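PDB 4NPX: DUF2018 family protein from Campylobacter jejuni subsp. jejuni, which is of unknown function but forms an all-helical fold and is found as a two-chain assembly. Local coordinates for residues A[42-47]-A[101-106]. Residues are numbered along the deposited sequence; the frame is centred on the assembly and turned at random.
Sequences EKFIEI and DIYIEL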
# COMPACT_ATOMS: atom_id res chain seq x y z
N GLU A 42 -10.31 -11.63 -2.11
CA GLU A 42 -9.86 -13.03 -1.84
C GLU A 42 -8.78 -13.45 -2.86
O GLU A 42 -7.77 -13.97 -2.48
CB GLU A 42 -11.03 -14.00 -1.87
CG GLU A 42 -12.02 -13.78 -0.74
CD GLU A 42 -13.38 -14.46 -0.95
OE1 GLU A 42 -13.66 -15.00 -2.05
OE2 GLU A 42 -14.17 -14.42 0.00
N LYS A 43 -8.95 -13.14 -4.14
CA LYS A 43 -7.94 -13.52 -5.09
C LYS A 43 -6.59 -12.76 -4.84
O LYS A 43 -5.50 -13.35 -4.91
CB LYS A 43 -8.45 -13.28 -6.48
CG LYS A 43 -7.63 -13.94 -7.58
CD LYS A 43 -8.29 -13.62 -8.92
CE LYS A 43 -7.58 -14.23 -10.11
NZ LYS A 43 -6.19 -13.74 -10.18
N PHE A 44 -6.66 -11.47 -4.50
CA PHE A 44 -5.40 -10.74 -4.21
C PHE A 44 -4.67 -11.32 -3.05
O PHE A 44 -3.45 -11.46 -3.05
CB PHE A 44 -5.72 -9.28 -3.94
CG PHE A 44 -4.59 -8.51 -3.35
CD1 PHE A 44 -3.56 -8.08 -4.16
CD2 PHE A 44 -4.60 -8.19 -2.03
CE1 PHE A 44 -2.53 -7.35 -3.61
CE2 PHE A 44 -3.57 -7.43 -1.47
CZ PHE A 44 -2.55 -7.02 -2.30
N ILE A 45 -5.40 -11.65 -2.00
CA ILE A 45 -4.76 -12.23 -0.79
C ILE A 45 -4.05 -13.55 -1.12
O ILE A 45 -2.91 -13.81 -0.64
CB ILE A 45 -5.77 -12.46 0.30
CG1 ILE A 45 -6.48 -11.16 0.69
CG2 ILE A 45 -5.06 -13.11 1.50
CD1 ILE A 45 -5.52 -10.12 1.17
N GLU A 46 -4.74 -14.40 -1.89
CA GLU A 46 -4.17 -15.66 -2.34
C GLU A 46 -2.89 -15.44 -3.15
O GLU A 46 -1.90 -16.16 -3.01
CB GLU A 46 -5.20 -16.41 -3.15
CG GLU A 46 -6.25 -17.01 -2.28
CD GLU A 46 -6.96 -18.11 -3.01
OE1 GLU A 46 -6.89 -18.09 -4.26
OE2 GLU A 46 -7.54 -19.00 -2.33
N ILE A 47 -2.88 -14.43 -3.99
CA ILE A 47 -1.71 -14.04 -4.78
C ILE A 47 -0.53 -13.63 -3.92
O ILE A 47 0.56 -14.09 -4.17
CB ILE A 47 -2.08 -12.96 -5.82
CG1 ILE A 47 -2.88 -13.64 -6.96
CG2 ILE A 47 -0.80 -12.43 -6.42
CD1 ILE A 47 -3.62 -12.67 -7.87
N ASP A 101 -10.24 -2.23 -7.73
CA ASP A 101 -9.35 -1.97 -8.82
C ASP A 101 -7.89 -2.19 -8.38
O ASP A 101 -7.10 -2.72 -9.17
CB ASP A 101 -9.48 -0.52 -9.26
CG ASP A 101 -10.86 -0.15 -9.78
OD1 ASP A 101 -11.55 -0.98 -10.34
OD2 ASP A 101 -11.18 1.06 -9.75
N ILE A 102 -7.55 -1.82 -7.15
CA ILE A 102 -6.23 -1.97 -6.58
C ILE A 102 -5.91 -3.47 -6.38
O ILE A 102 -4.82 -3.93 -6.76
CB ILE A 102 -6.04 -1.17 -5.33
CG1 ILE A 102 -5.93 0.35 -5.66
CG2 ILE A 102 -4.73 -1.57 -4.65
CD1 ILE A 102 -5.79 1.08 -4.34
N TYR A 103 -6.85 -4.23 -5.84
CA TYR A 103 -6.68 -5.68 -5.73
C TYR A 103 -6.32 -6.26 -7.10
O TYR A 103 -5.38 -7.04 -7.22
CB TYR A 103 -7.93 -6.40 -5.17
CG TYR A 103 -8.33 -5.94 -3.78
CD1 TYR A 103 -7.40 -5.78 -2.77
CD2 TYR A 103 -9.65 -5.78 -3.46
CE1 TYR A 103 -7.76 -5.31 -1.51
CE2 TYR A 103 -10.03 -5.33 -2.18
CZ TYR A 103 -9.07 -5.10 -1.20
OH TYR A 103 -9.46 -4.68 0.10
N ILE A 104 -7.11 -5.93 -8.13
CA ILE A 104 -6.83 -6.40 -9.47
C ILE A 104 -5.45 -6.04 -10.02
O ILE A 104 -4.71 -6.92 -10.41
CB ILE A 104 -7.96 -5.96 -10.42
CG1 ILE A 104 -9.25 -6.60 -9.94
CG2 ILE A 104 -7.64 -6.39 -11.82
CD1 ILE A 104 -10.52 -6.09 -10.59
N GLU A 105 -5.12 -4.77 -9.97
CA GLU A 105 -3.89 -4.13 -10.50
C GLU A 105 -2.67 -4.73 -9.83
O GLU A 105 -1.74 -5.18 -10.45
CB GLU A 105 -3.86 -2.59 -10.14
CG GLU A 105 -2.40 -2.03 -10.23
CD GLU A 105 -1.93 -1.03 -9.17
OE1 GLU A 105 -2.68 -0.64 -8.23
OE2 GLU A 105 -0.73 -0.62 -9.27
N LEU A 106 -2.66 -4.72 -8.52
CA LEU A 106 -1.47 -5.24 -7.82
C LEU A 106 -1.32 -6.78 -7.99
O LEU A 106 -0.21 -7.31 -8.07
CB LEU A 106 -1.45 -4.83 -6.35
CG LEU A 106 -1.22 -3.38 -5.97
CD1 LEU A 106 -1.21 -3.24 -4.42
CD2 LEU A 106 0.10 -2.91 -6.59
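Between 42-47 and 101-106, Phe44 supplies the side-chain contacts from its helix, meeting both Tyr103 and Leu106. The backbones come close at this point, Phe44 CA lying 5.4 Å from Tyr103 CA, and Phe44 CB touches Tyr103 CB at 3.8 Å.

The aromatic contact is a skewed one. Phe44 CD2 lies 3.8 Å from Tyr103 CD1, while the ring centroids stand 5.6 Å apart with planes inclined at 35°, and the rings meet obliquely. The two side chains cross at about a right angle. Phe44 holds CG anti to its backbone N (chi1 167°), which swings the ring to where CD2 meets Tyr103 and CE1 meets Leu106; a flat, wholly apolar group suits this buried place. Tyr103 offers a broad ring whose carbons pack on Phe44.

Apolar packing continues one helical turn on. Phe44 CE1 rests 3.9 Å from Leu106 CB, the two side chains running alongside each other in the same direction. Phe44 CD1 also lies 3.7 Å from Tyr103 O, a van der Waals contact; no hydrogen bond crosses the segments.

Nearby, Ile47 extends the apolar seam onto Ile110 and Leu111 of helix 92-111. Leu106, branched and apolar, suits a buried site where it also packs on Val59 and Phe63 of helix 53-76 and on Phe64 of the second subunit, whose Glu61 touches Tyr103; the helix pair thus lies against helix 53-76 and the partner chain.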